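Local atomic coordinates of vesicular integral-membrane protein VIP36 (Canis lupus familiaris, PDB entry 2DUR), a protein that acts as a calcium-dependent lectin of the early secretory pathway, binding high-mannose glycans and helping to transport and sort the glycoproteins that carry them. Residues F112-Y116 with F126-S130; F70-G74 with F158-D162; N79-I85 with L214-I220. One frame throughout, in Å; residues are numbered along the deposited sequence.

Contact 1: residues F112-Y116 with F126-S130. With CA (calcium ion), chain E.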
ATOM      1  N   PHE A 112       2.949   4.787   0.640  1.00 14.99           N
ATOM      2  CA  PHE A 112       3.289   5.241  -0.711  1.00 15.45           C
ATOM      3  C   PHE A 112       4.674   4.764  -1.080  1.00 16.21           C
ATOM      4  O   PHE A 112       5.600   4.935  -0.301  1.00 16.73           O
ATOM      5  CB  PHE A 112       3.324   6.771  -0.745  1.00 14.81           C
ATOM      6  CG  PHE A 112       2.039   7.430  -0.344  1.00 15.74           C
ATOM      7  CD1 PHE A 112       0.820   7.025  -0.889  1.00 15.71           C
ATOM      8  CD2 PHE A 112       2.059   8.447   0.604  1.00 16.20           C
ATOM      9  CE1 PHE A 112      -0.379   7.666  -0.527  1.00 16.95           C
ATOM     10  CE2 PHE A 112       0.890   9.120   0.942  1.00 16.80           C
ATOM     11  CZ  PHE A 112      -0.327   8.710   0.403  1.00 15.13           C
ATOM     12  N   LEU A 113       4.827   4.252  -2.303  1.00 16.26           N
ATOM     13  CA  LEU A 113       6.140   3.881  -2.854  1.00 17.06           C
ATOM     14  C   LEU A 113       6.325   4.853  -4.028  1.00 17.05           C
ATOM     15  O   LEU A 113       5.853   4.601  -5.146  1.00 16.88           O
ATOM     16  CB  LEU A 113       6.106   2.427  -3.339  1.00 18.73           C
ATOM     17  CG  LEU A 113       6.105   1.344  -2.256  1.00 19.72           C
ATOM     18  CD1 LEU A 113       4.734   1.226  -1.653  1.00 21.64           C
ATOM     19  CD2 LEU A 113       6.504   0.007  -2.873  1.00 21.62           C
ATOM     20  N   ASP A 114       6.949   5.991  -3.736  1.00 16.09           N
ATOM     21  CA  ASP A 114       7.010   7.137  -4.663  1.00 17.01           C
ATOM     22  C   ASP A 114       8.351   7.092  -5.396  1.00 17.17           C
ATOM     23  O   ASP A 114       9.392   7.131  -4.758  1.00 18.57           O
ATOM     24  CB  ASP A 114       6.872   8.431  -3.826  1.00 16.30           C
ATOM     25  CG  ASP A 114       6.774   9.698  -4.677  1.00 17.35           C
ATOM     26  OD1 ASP A 114       6.406  10.776  -4.127  1.00 16.96           O
ATOM     27  OD2 ASP A 114       7.051   9.626  -5.892  1.00 17.65           O
ATOM     28  N   THR A 115       8.327   7.025  -6.732  1.00 18.18           N
ATOM     29  CA  THR A 115       9.542   6.859  -7.511  1.00 18.30           C
ATOM     30  C   THR A 115      10.039   8.129  -8.203  1.00 19.79           C
ATOM     31  O   THR A 115      11.077   8.114  -8.845  1.00 21.07           O
ATOM     32  CB  THR A 115       9.347   5.815  -8.619  1.00 18.05           C
ATOM     33  OG1 THR A 115       8.299   6.260  -9.475  1.00 19.85           O
ATOM     34  CG2 THR A 115       8.971   4.422  -8.055  1.00 18.37           C
ATOM     35  N   TYR A 116       9.295   9.230  -8.095  1.00 19.48           N
ATOM     36  CA  TYR A 116       9.659  10.454  -8.806  1.00 19.76           C
ATOM     37  C   TYR A 116       9.643  11.674  -7.877  1.00 20.27           C
ATOM     38  O   TYR A 116       8.595  11.963  -7.310  1.00 19.62           O
ATOM     39  CB  TYR A 116       8.688  10.690  -9.971  1.00 20.09           C
ATOM     40  CG  TYR A 116       8.985  11.959 -10.709  1.00 20.23           C
ATOM     41  CD1 TYR A 116      10.189  12.116 -11.405  1.00 22.36           C
ATOM     42  CD2 TYR A 116       8.072  13.021 -10.702  1.00 20.22           C
ATOM     43  CE1 TYR A 116      10.468  13.297 -12.073  1.00 21.99           C
ATOM     44  CE2 TYR A 116       8.348  14.209 -11.380  1.00 21.57           C
ATOM     45  CZ  TYR A 116       9.561  14.333 -12.047  1.00 22.25           C
ATOM     46  OH  TYR A 116       9.856  15.506 -12.716  1.00 22.14           O
ATOM     47  N   PHE A 126      15.181   9.476  -3.556  1.00 24.50           N
ATOM     48  CA  PHE A 126      14.134   8.619  -4.137  1.00 23.40           C
ATOM     49  C   PHE A 126      14.701   7.326  -4.758  1.00 23.51           C
ATOM     50  O   PHE A 126      15.901   7.276  -5.080  1.00 24.78           O
ATOM     51  CB  PHE A 126      13.283   9.422  -5.152  1.00 23.29           C
ATOM     52  CG  PHE A 126      12.339  10.384  -4.493  1.00 23.37           C
ATOM     53  CD1 PHE A 126      12.827  11.491  -3.806  1.00 23.78           C
ATOM     54  CD2 PHE A 126      10.961  10.153  -4.510  1.00 24.01           C
ATOM     55  CE1 PHE A 126      11.955  12.378  -3.147  1.00 25.41           C
ATOM     56  CE2 PHE A 126      10.078  11.022  -3.855  1.00 24.38           C
ATOM     57  CZ  PHE A 126      10.573  12.140  -3.176  1.00 24.36           C
ATOM     58  N   PRO A 127      13.862   6.280  -4.909  1.00 22.37           N
ATOM     59  CA  PRO A 127      12.466   6.206  -4.460  1.00 20.80           C
ATOM     60  C   PRO A 127      12.295   6.304  -2.946  1.00 20.09           C
ATOM     61  O   PRO A 127      13.211   5.983  -2.184  1.00 19.63           O
ATOM     62  CB  PRO A 127      12.005   4.835  -4.937  1.00 21.07           C
ATOM     63  CG  PRO A 127      12.945   4.524  -6.095  1.00 21.33           C
ATOM     64  CD  PRO A 127      14.253   5.049  -5.619  1.00 22.19           C
ATOM     65  N   TYR A 128      11.118   6.741  -2.518  1.00 18.99           N
ATOM     66  CA  TYR A 128      10.905   7.031  -1.100  1.00 18.29           C
ATOM     67  C   TYR A 128       9.580   6.394  -0.681  1.00 18.45           C
ATOM     68  O   TYR A 128       8.530   6.631  -1.312  1.00 17.70           O
ATOM     69  CB  TYR A 128      10.916   8.569  -0.852  1.00 18.57           C
ATOM     70  CG  TYR A 128      11.009   8.935   0.609  1.00 19.25           C
ATOM     71  CD1 TYR A 128      12.244   9.008   1.257  1.00 19.67           C
ATOM     72  CD2 TYR A 128       9.853   9.179   1.364  1.00 19.12           C
ATOM     73  CE1 TYR A 128      12.319   9.328   2.597  1.00 17.75           C
ATOM     74  CE2 TYR A 128       9.929   9.492   2.718  1.00 18.70           C
ATOM     75  CZ  TYR A 128      11.164   9.566   3.325  1.00 19.60           C
ATOM     76  OH  TYR A 128      11.262   9.867   4.667  1.00 19.24           O
ATOM     77  N   ILE A 129       9.643   5.584   0.368  1.00 17.23           N
ATOM     78  CA  ILE A 129       8.470   4.895   0.882  1.00 16.41           C
ATOM     79  C   ILE A 129       8.042   5.634   2.136  1.00 16.67           C
ATOM     80  O   ILE A 129       8.839   5.852   3.035  1.00 15.92           O
ATOM     81  CB  ILE A 129       8.795   3.415   1.282  1.00 16.58           C
ATOM     82  CG1 ILE A 129       9.211   2.620   0.033  1.00 16.12           C
ATOM     83  CG2 ILE A 129       7.605   2.752   1.979  1.00 17.22           C
ATOM     84  CD1 ILE A 129       9.586   1.165   0.347  1.00 16.75           C
ATOM     85  N   SER A 130       6.774   6.014   2.210  1.00 16.28           N
ATOM     86  CA  SER A 130       6.305   6.750   3.391  1.00 16.07           C
ATOM     87  C   SER A 130       4.913   6.299   3.794  1.00 15.92           C
ATOM     88  O   SER A 130       4.242   5.604   3.046  1.00 15.61           O
ATOM     89  CB  SER A 130       6.363   8.264   3.145  1.00 16.93           C
ATOM     90  OG  SER A 130       5.463   8.657   2.118  1.00 17.24           O
TER
HETATM   91 CA    CA E   1       6.447  12.010  -6.313  1.00 17.68          CA
HETATM   92  O   HOH W   1       5.450  10.627  -8.058  1.00 17.18           O
HETATM   93  O   HOH W   2       4.257  12.630  -5.426  1.00 17.67           O
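Asp114 and Tyr128 form an antiparallel hydrogen-bonded pair, and each satisfies the backbone of the other. Asp114 N donates to Tyr128 O at 3.0 Å, and Tyr128 N returns a bond to Asp114 O at 2.9 Å. Phe112 and Ser130 pair in the same way further along. The carbonyl Phe112 O accepts from Ser130 N and also meets Ile129 CA at 3.1 Å, a CA-H...O contact. Between these pairs Leu113 and Ile129 lie side by side on the other face of the sheet and pack with Leu167 of strand 165-172.

The Asp114 carboxylate swings anti to its own N (chi1 -174°) and turns to the calcium ion, which it grips with OD1 and OD2, both at 2.5 Å. Asp114 OD2 also accepts from Tyr116 N at 3.2 Å, closing an Asx turn. Tyr116 O, in the same turn, binds the metal at 2.4 Å. Two waters, Asn118 and Asp145 complete the shell. The edge of the Phe126 ring comes against this carboxylate, its CE2 lying 3.7 Å from Asp114 CG, with the two planes 83° apart. Strand pairing thus satisfies the backbone of Asp114, and the Asx turn and Phe126 edge probably help orient its carboxylate for calcium.

Contact 2: residues F70-G74 with F158-D162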
ATOM      1  N   PHE A  70       5.720  -7.132  -5.289  1.00 17.60           N
ATOM      2  CA  PHE A  70       5.418  -6.132  -6.328  1.00 18.21           C
ATOM      3  C   PHE A  70       6.590  -6.040  -7.279  1.00 18.33           C
ATOM      4  O   PHE A  70       7.677  -6.549  -7.010  1.00 19.09           O
ATOM      5  CB  PHE A  70       5.135  -4.766  -5.672  1.00 18.03           C
ATOM      6  CG  PHE A  70       6.347  -4.137  -5.036  1.00 15.44           C
ATOM      7  CD1 PHE A  70       6.711  -4.490  -3.720  1.00 16.88           C
ATOM      8  CD2 PHE A  70       7.156  -3.233  -5.735  1.00 17.49           C
ATOM      9  CE1 PHE A  70       7.870  -3.938  -3.130  1.00 15.39           C
ATOM     10  CE2 PHE A  70       8.300  -2.654  -5.148  1.00 18.35           C
ATOM     11  CZ  PHE A  70       8.672  -3.029  -3.824  1.00 16.94           C
ATOM     12  N   LYS A  71       6.389  -5.380  -8.417  1.00 17.50           N
ATOM     13  CA  LYS A  71       7.500  -5.097  -9.301  1.00 18.45           C
ATOM     14  C   LYS A  71       7.263  -3.760  -9.985  1.00 18.98           C
ATOM     15  O   LYS A  71       6.233  -3.586 -10.635  1.00 20.18           O
ATOM     16  CB  LYS A  71       7.665  -6.202 -10.352  1.00 19.01           C
ATOM     17  CG  LYS A  71       8.995  -6.148 -11.017  1.00 19.89           C
ATOM     18  CD  LYS A  71       9.138  -7.240 -12.075  1.00 24.07           C
ATOM     19  CE  LYS A  71      10.372  -6.985 -12.926  1.00 28.47           C
ATOM     20  NZ  LYS A  71      11.668  -7.213 -12.197  1.00 34.93           N
ATOM     21  N   VAL A  72       8.192  -2.835  -9.801  1.00 19.34           N
ATOM     22  CA  VAL A  72       8.163  -1.563 -10.512  1.00 20.06           C
ATOM     23  C   VAL A  72       9.314  -1.555 -11.492  1.00 20.74           C
ATOM     24  O   VAL A  72      10.486  -1.669 -11.110  1.00 21.01           O
ATOM     25  CB  VAL A  72       8.244  -0.350  -9.558  1.00 19.85           C
ATOM     26  CG1 VAL A  72       8.228   0.956 -10.363  1.00 20.96           C
ATOM     27  CG2 VAL A  72       7.074  -0.420  -8.563  1.00 19.70           C
ATOM     28  N   HIS A  73       8.984  -1.406 -12.768  1.00 20.16           N
ATOM     29  CA  HIS A  73      10.007  -1.518 -13.791  1.00 20.55           C
ATOM     30  C   HIS A  73       9.585  -0.809 -15.064  1.00 20.50           C
ATOM     31  O   HIS A  73       8.418  -0.779 -15.384  1.00 19.63           O
ATOM     32  CB  HIS A  73      10.303  -3.005 -14.071  1.00 20.24           C
ATOM     33  CG  HIS A  73       9.108  -3.804 -14.486  1.00 20.48           C
ATOM     34  ND1 HIS A  73       9.001  -4.358 -15.745  1.00 21.04           N
ATOM     35  CD2 HIS A  73       7.962  -4.126 -13.834  1.00 20.05           C
ATOM     36  CE1 HIS A  73       7.856  -5.011 -15.837  1.00 22.35           C
ATOM     37  NE2 HIS A  73       7.212  -4.895 -14.687  1.00 23.16           N
ATOM     38  N   GLY A  74      10.543  -0.240 -15.775  1.00 21.70           N
ATOM     39  CA  GLY A  74      10.220   0.384 -17.053  1.00 23.17           C
ATOM     40  C   GLY A  74      11.465   0.839 -17.763  1.00 24.13           C
ATOM     41  O   GLY A  74      12.583   0.618 -17.294  1.00 24.64           O
ATOM     42  N   PHE A 158      13.926   0.137  -5.046  1.00 22.85           N
ATOM     43  CA  PHE A 158      13.089  -0.986  -5.455  1.00 23.28           C
ATOM     44  C   PHE A 158      12.812  -1.091  -6.952  1.00 23.71           C
ATOM     45  O   PHE A 158      12.165  -2.043  -7.383  1.00 25.26           O
ATOM     46  CB  PHE A 158      11.781  -1.050  -4.659  1.00 23.39           C
ATOM     47  CG  PHE A 158      10.928   0.183  -4.778  1.00 22.67           C
ATOM     48  CD1 PHE A 158      10.844   1.073  -3.726  1.00 22.03           C
ATOM     49  CD2 PHE A 158      10.171   0.420  -5.934  1.00 22.99           C
ATOM     50  CE1 PHE A 158      10.030   2.231  -3.817  1.00 22.66           C
ATOM     51  CE2 PHE A 158       9.357   1.557  -6.031  1.00 23.37           C
ATOM     52  CZ  PHE A 158       9.285   2.450  -4.988  1.00 23.44           C
ATOM     53  N   ARG A 159      13.298  -0.139  -7.740  1.00 23.51           N
ATOM     54  CA  ARG A 159      12.961  -0.111  -9.153  1.00 24.36           C
ATOM     55  C   ARG A 159      13.958  -0.881 -10.008  1.00 24.17           C
ATOM     56  O   ARG A 159      15.176  -0.774  -9.800  1.00 24.14           O
ATOM     57  CB  ARG A 159      12.882   1.334  -9.626  1.00 24.80           C
ATOM     58  CG  ARG A 159      12.152   1.478 -10.882  1.00 27.34           C
ATOM     59  CD  ARG A 159      11.861   2.945 -11.159  1.00 27.23           C
ATOM     60  NE  ARG A 159      11.647   3.066 -12.582  1.00 29.35           N
ATOM     61  CZ  ARG A 159      12.609   3.088 -13.494  1.00 29.97           C
ATOM     62  NH1 ARG A 159      13.891   3.027 -13.130  1.00 34.30           N
ATOM     63  NH2 ARG A 159      12.286   3.171 -14.768  1.00 30.25           N
ATOM     64  N   ASN A 160      13.437  -1.648 -10.960  1.00 24.23           N
ATOM     65  CA  ASN A 160      14.275  -2.273 -11.992  1.00 24.58           C
ATOM     66  C   ASN A 160      15.317  -3.201 -11.382  1.00 25.03           C
ATOM     67  O   ASN A 160      16.472  -3.218 -11.840  1.00 25.92           O
ATOM     68  CB  ASN A 160      14.979  -1.205 -12.850  1.00 24.92           C
ATOM     69  CG  ASN A 160      14.103  -0.687 -13.998  1.00 25.24           C
ATOM     70  OD1 ASN A 160      13.055  -1.248 -14.297  1.00 26.18           O
ATOM     71  ND2 ASN A 160      14.549   0.377 -14.648  1.00 28.71           N
ATOM     72  N   ARG A 161      14.916  -3.955 -10.364  1.00 24.72           N
ATOM     73  CA  ARG A 161      15.815  -4.933  -9.749  1.00 25.93           C
ATOM     74  C   ARG A 161      15.824  -6.268 -10.506  1.00 26.27           C
ATOM     75  O   ARG A 161      14.831  -6.654 -11.110  1.00 26.25           O
ATOM     76  CB  ARG A 161      15.442  -5.150  -8.276  1.00 25.28           C
ATOM     77  CG  ARG A 161      15.358  -3.863  -7.437  1.00 25.46           C
ATOM     78  CD  ARG A 161      16.644  -3.031  -7.471  1.00 25.67           C
ATOM     79  NE  ARG A 161      17.802  -3.807  -6.998  1.00 27.81           N
ATOM     80  CZ  ARG A 161      18.288  -3.785  -5.751  1.00 27.81           C
ATOM     81  NH1 ARG A 161      17.755  -3.007  -4.803  1.00 25.54           N
ATOM     82  NH2 ARG A 161      19.336  -4.546  -5.442  1.00 26.26           N
ATOM     83  N   ASP A 162      16.937  -7.002 -10.418  1.00 28.33           N
ATOM     84  CA  ASP A 162      17.058  -8.293 -11.126  1.00 29.07           C
ATOM     85  C   ASP A 162      16.531  -9.516 -10.372  1.00 28.77           C
ATOM     86  O   ASP A 162      16.732 -10.661 -10.802  1.00 29.44           O
ATOM     87  CB  ASP A 162      18.498  -8.519 -11.564  1.00 30.71           C
ATOM     88  CG  ASP A 162      18.956  -7.497 -12.588  1.00 33.84           C
ATOM     89  OD1 ASP A 162      18.099  -6.991 -13.354  1.00 39.27           O
ATOM     90  OD2 ASP A 162      20.171  -7.195 -12.625  1.00 39.63           O
TER
HETATM   91  O   HOH W   3      12.254  -4.632 -10.063  1.00 24.24           O
HETATM   92  O   HOH W   4      12.720  -9.305 -11.253  1.00 51.91           O
HETATM   93  O   HOH W   5      10.366  -3.629  -8.055  1.00 20.78           O
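Phe70 sends the edge of its ring toward the face of Phe158. The stack is an offset edge-to-face one, with planes at 80° and ring centroids 5.6 Å apart. The closest carbons are Phe70 CE2 and Phe158 CD2, at 3.7 Å. Leu113 of strand 109-114 packs against both rings.

Two waters join Lys71 NZ to the backbone of Arg161. One takes a good bond from Arg161 N and a weak one from NZ. The other takes a bond from NZ and gives a weak one to Arg161 O.

Val72 is gripped by side chain and backbone. With CG1 anti to N (chi1 179°), CG2 is left to meet Phe158 CE2 at 3.9 Å, while CG1 runs against CG of Arg159. The carbonyl Val72 O takes a nearly straight bond from Asn160 N at 3.0 Å. A water joins Val72 N to Phe158 O.

At His73 the CB touches Asn160 OD1, but the imidazole turns elsewhere and bonds to Asp219. Gly74 N donates to the same Asn160 OD1 at 3.1 Å. Asn160 ND2 returns a weak bond to Gly74 O, so the amide clasps the glycine from both ends. The guanidinium of Arg159 lies over this amide and makes a salt bridge with Asp216.

The loop between strands 152-155 and 165-172 closes over the end of strand 64-73, where the two sheets of the legume-lectin-like beta sandwich face each other.

Contact 3: residues N79-I85 with L214-I220. With MAN (alpha-D-mannopyranose), chain C.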
ATOM      1  N   ASN A  79      16.251   9.891 -15.014  1.00 31.09           N
ATOM      2  CA  ASN A  79      15.240   9.933 -13.948  1.00 30.29           C
ATOM      3  C   ASN A  79      13.793  10.060 -14.466  1.00 28.27           C
ATOM      4  O   ASN A  79      12.875  10.351 -13.707  1.00 28.88           O
ATOM      5  CB  ASN A  79      15.626  10.945 -12.824  1.00 31.87           C
ATOM      6  CG  ASN A  79      14.898  12.319 -12.902  1.00 35.57           C
ATOM      7  OD1 ASN A  79      14.642  12.945 -11.851  1.00 40.36           O
ATOM      8  ND2 ASN A  79      14.606  12.809 -14.117  1.00 38.96           N
ATOM      9  N   LEU A  80      13.593   9.776 -15.755  1.00 25.50           N
ATOM     10  CA  LEU A  80      12.291   9.995 -16.411  1.00 22.62           C
ATOM     11  C   LEU A  80      11.334   8.815 -16.285  1.00 21.72           C
ATOM     12  O   LEU A  80      11.009   8.127 -17.265  1.00 20.09           O
ATOM     13  CB  LEU A  80      12.507  10.403 -17.881  1.00 22.86           C
ATOM     14  CG  LEU A  80      13.363  11.655 -18.114  1.00 21.95           C
ATOM     15  CD1 LEU A  80      13.519  11.863 -19.605  1.00 24.93           C
ATOM     16  CD2 LEU A  80      12.743  12.914 -17.477  1.00 24.10           C
ATOM     17  N   HIS A  81      10.864   8.596 -15.058  1.00 19.96           N
ATOM     18  CA  HIS A  81       9.908   7.543 -14.780  1.00 19.29           C
ATOM     19  C   HIS A  81       9.060   7.981 -13.595  1.00 17.83           C
ATOM     20  O   HIS A  81       9.423   8.889 -12.877  1.00 19.00           O
ATOM     21  CB  HIS A  81      10.622   6.220 -14.420  1.00 20.01           C
ATOM     22  CG  HIS A  81      11.526   6.343 -13.230  1.00 22.90           C
ATOM     23  ND1 HIS A  81      12.891   6.504 -13.347  1.00 26.25           N
ATOM     24  CD2 HIS A  81      11.253   6.407 -11.906  1.00 24.69           C
ATOM     25  CE1 HIS A  81      13.421   6.629 -12.144  1.00 26.45           C
ATOM     26  NE2 HIS A  81      12.448   6.582 -11.251  1.00 27.51           N
ATOM     27  N   GLY A  82       7.951   7.302 -13.401  1.00 16.97           N
ATOM     28  CA  GLY A  82       7.031   7.607 -12.290  1.00 16.72           C
ATOM     29  C   GLY A  82       5.678   6.918 -12.489  1.00 16.23           C
ATOM     30  O   GLY A  82       5.467   6.214 -13.490  1.00 15.94           O
ATOM     31  N   ASP A  83       4.729   7.107 -11.564  1.00 16.23           N
ATOM     32  CA  ASP A  83       4.926   7.912 -10.354  1.00 16.31           C
ATOM     33  C   ASP A  83       5.078   7.091  -9.077  1.00 17.32           C
ATOM     34  O   ASP A  83       5.618   7.586  -8.074  1.00 16.90           O
ATOM     35  CB  ASP A  83       3.726   8.864 -10.209  1.00 16.33           C
ATOM     36  CG  ASP A  83       3.893  10.109 -11.067  1.00 17.75           C
ATOM     37  OD1 ASP A  83       3.301  10.177 -12.176  1.00 19.89           O
ATOM     38  OD2 ASP A  83       4.672  10.989 -10.647  1.00 20.78           O
ATOM     39  N   GLY A  84       4.567   5.860  -9.109  1.00 17.45           N
ATOM     40  CA  GLY A  84       4.642   4.955  -7.959  1.00 16.53           C
ATOM     41  C   GLY A  84       3.373   4.191  -7.638  1.00 15.93           C
ATOM     42  O   GLY A  84       2.371   4.258  -8.352  1.00 16.34           O
ATOM     43  N   ILE A  85       3.429   3.466  -6.527  1.00 15.58           N
ATOM     44  CA  ILE A  85       2.349   2.629  -6.041  1.00 15.26           C
ATOM     45  C   ILE A  85       1.885   3.149  -4.688  1.00 14.81           C
ATOM     46  O   ILE A  85       2.719   3.616  -3.903  1.00 15.37           O
ATOM     47  CB  ILE A  85       2.850   1.139  -5.870  1.00 15.37           C
ATOM     48  CG1 ILE A  85       3.073   0.495  -7.247  1.00 16.55           C
ATOM     49  CG2 ILE A  85       1.880   0.318  -4.999  1.00 16.26           C
ATOM     50  CD1 ILE A  85       3.792  -0.886  -7.164  1.00 17.25           C
ATOM     51  N   LEU A 214       5.284  10.943 -16.916  1.00 18.01           N
ATOM     52  CA  LEU A 214       6.295   9.867 -16.767  1.00 17.33           C
ATOM     53  C   LEU A 214       5.602   8.588 -16.379  1.00 17.59           C
ATOM     54  O   LEU A 214       4.521   8.609 -15.788  1.00 17.17           O
ATOM     55  CB  LEU A 214       7.316  10.267 -15.700  1.00 16.67           C
ATOM     56  CG  LEU A 214       8.071  11.577 -15.951  1.00 17.85           C
ATOM     57  CD1 LEU A 214       8.963  11.916 -14.774  1.00 19.17           C
ATOM     58  CD2 LEU A 214       8.870  11.478 -17.261  1.00 20.16           C
ATOM     59  N   SER A 215       6.217   7.454 -16.699  1.00 17.28           N
ATOM     60  CA  SER A 215       5.518   6.209 -16.530  1.00 16.97           C
ATOM     61  C   SER A 215       6.466   5.101 -16.048  1.00 16.88           C
ATOM     62  O   SER A 215       7.677   5.312 -15.913  1.00 17.74           O
ATOM     63  CB  SER A 215       4.818   5.806 -17.831  1.00 17.94           C
ATOM     64  OG  SER A 215       5.778   5.504 -18.831  1.00 19.47           O
ATOM     65  N   ASP A 216       5.859   3.961 -15.764  1.00 16.65           N
ATOM     66  CA  ASP A 216       6.534   2.713 -15.363  1.00 17.12           C
ATOM     67  C   ASP A 216       5.470   1.630 -15.340  1.00 17.26           C
ATOM     68  O   ASP A 216       4.266   1.884 -15.166  1.00 16.83           O
ATOM     69  CB  ASP A 216       7.104   2.786 -13.928  1.00 17.89           C
ATOM     70  CG  ASP A 216       8.588   3.025 -13.865  1.00 19.43           C
ATOM     71  OD1 ASP A 216       9.352   2.707 -14.821  1.00 20.89           O
ATOM     72  OD2 ASP A 216       9.024   3.513 -12.796  1.00 21.23           O
ATOM     73  N   ASN A 217       5.898   0.385 -15.478  1.00 16.83           N
ATOM     74  CA  ASN A 217       5.011  -0.705 -15.145  1.00 16.67           C
ATOM     75  C   ASN A 217       4.951  -0.791 -13.631  1.00 17.23           C
ATOM     76  O   ASN A 217       5.990  -0.771 -12.985  1.00 17.97           O
ATOM     77  CB  ASN A 217       5.576  -2.033 -15.644  1.00 17.67           C
ATOM     78  CG  ASN A 217       5.649  -2.099 -17.153  1.00 18.56           C
ATOM     79  OD1 ASN A 217       4.612  -2.185 -17.827  1.00 19.58           O
ATOM     80  ND2 ASN A 217       6.878  -2.072 -17.691  1.00 21.69           N
ATOM     81  N   HIS A 218       3.737  -0.854 -13.096  1.00 16.27           N
ATOM     82  CA  HIS A 218       3.522  -1.058 -11.651  1.00 16.79           C
ATOM     83  C   HIS A 218       2.742  -2.349 -11.482  1.00 17.01           C
ATOM     84  O   HIS A 218       1.547  -2.387 -11.694  1.00 17.01           O
ATOM     85  CB  HIS A 218       2.749   0.152 -11.054  1.00 16.32           C
ATOM     86  CG  HIS A 218       3.490   1.446 -11.162  1.00 17.80           C
ATOM     87  ND1 HIS A 218       3.185   2.408 -12.110  1.00 16.78           N
ATOM     88  CD2 HIS A 218       4.483   1.970 -10.409  1.00 17.32           C
ATOM     89  CE1 HIS A 218       4.008   3.434 -11.972  1.00 17.09           C
ATOM     90  NE2 HIS A 218       4.799   3.198 -10.940  1.00 18.54           N
ATOM     91  N   ASP A 219       3.450  -3.436 -11.112  1.00 16.69           N
ATOM     92  CA  ASP A 219       2.821  -4.753 -10.994  1.00 17.10           C
ATOM     93  C   ASP A 219       2.669  -5.215  -9.539  1.00 17.17           C
ATOM     94  O   ASP A 219       3.533  -4.952  -8.709  1.00 18.49           O
ATOM     95  CB  ASP A 219       3.648  -5.834 -11.705  1.00 17.41           C
ATOM     96  CG  ASP A 219       3.830  -5.572 -13.187  1.00 19.54           C
ATOM     97  OD1 ASP A 219       3.027  -4.806 -13.754  1.00 18.53           O
ATOM     98  OD2 ASP A 219       4.761  -6.157 -13.784  1.00 21.51           O
ATOM     99  N   ILE A 220       1.571  -5.911  -9.260  1.00 17.86           N
ATOM    100  CA  ILE A 220       1.380  -6.622  -7.978  1.00 18.81           C
ATOM    101  C   ILE A 220       1.317  -8.101  -8.316  1.00 19.44           C
ATOM    102  O   ILE A 220       0.414  -8.524  -9.027  1.00 20.11           O
ATOM    103  CB  ILE A 220       0.063  -6.212  -7.270  1.00 18.65           C
ATOM    104  CG1 ILE A 220       0.019  -4.696  -7.028  1.00 20.22           C
ATOM    105  CG2 ILE A 220      -0.116  -6.978  -5.927  1.00 19.65           C
ATOM    106  CD1 ILE A 220       1.094  -4.147  -6.073  1.00 19.62           C
TER
HETATM  107  C1  MAN C   1       2.836  15.342 -14.766  1.00 26.25           C
HETATM  108  C2  MAN C   1       1.911  15.477 -13.559  1.00 24.99           C
HETATM  109  C3  MAN C   1       2.651  15.106 -12.265  1.00 26.26           C
HETATM  110  C4  MAN C   1       3.378  13.758 -12.392  1.00 21.81           C
HETATM  111  C5  MAN C   1       4.344  13.883 -13.557  1.00 22.16           C
HETATM  112  C6  MAN C   1       5.191  12.621 -13.733  1.00 19.03           C
HETATM  113  O1  MAN C   1       3.701  16.471 -14.851  1.00 22.34           O
HETATM  114  O2  MAN C   1       0.824  14.601 -13.729  1.00 27.50           O
HETATM  115  O3  MAN C   1       1.739  15.096 -11.176  1.00 26.71           O
HETATM  116  O4  MAN C   1       4.084  13.414 -11.219  1.00 20.85           O
HETATM  117  O5  MAN C   1       3.545  14.104 -14.710  1.00 22.49           O
HETATM  118  O6  MAN C   1       4.379  11.549 -14.160  1.00 17.96           O
HETATM  119  O   HOH W   6       8.632   7.488 -18.380  1.00 21.44           O
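Mannose O6 is held from both segments. It donates to Asp83 OD1 at 2.6 Å and accepts from Leu214 N at 3.0 Å. The neighbouring hydroxyl O4 donates to Asp83 OD2, also at 2.6 Å, so the carboxylate takes one sugar hydroxyl on each oxygen. Asp213, His142 and Asn118 bind the same sugar.

The peptide bond before Asp83 is cis. Gly82 N bonds to Ser215 O at 3.2 Å, though from above the carbonyl plane. A water links Leu80 O to Ser215 N. These bonds tie the two loops together behind the sugar.

Leu214 fills the join between them. Its CD2 lies 3.8 Å from Leu80 CB, its CD1 rests on the backbone of His81, and its CG approaches mannose C6. His81 and Asp216 run side by side with ring and carboxylate planes only 19° apart. Asp216 has Arg159 as its salt-bridge partner.

Deeper in, the His218 ring slides past Ile85 in the opposite direction, with CD2 3.8 Å from Ile85 CG1. Gly84 O sits over one face of that ring, offset toward its rim. His218 ND1 bonds to Thr43 OG1, which helps to fix the rotation of the imidazole.

Together a backbone N-H from one loop and an aspartate after a cis peptide, a known feature of the legume-lectin fold, form part of the carbohydrate-binding site of this L-type lectin domain.

How the contacts relate
All three contacts lie in the L-type lectin domain, with centres 9 to 13 Å apart. The sequence order is 70-74, 79-85, 112-116, 126-130, 158-162 and 214-220. Contact 1 therefore falls within the spans of contacts 2 and 3, whose segments interleave along the chain. Strands 84-90 and 109-114 are neighbours in one sheet, which joins contacts 1 and 3. Strands 64-73 and 217-227 are neighbours in the other, which joins contacts 2 and 3. Phe158 packs on Thr115 and Pro127 between contacts 1 and 2. The calcium of contact 1 lies about 5 Å, nearest atoms, from the Asp83 side chain, so metal and mannose sites adjoin at one end of the sandwich.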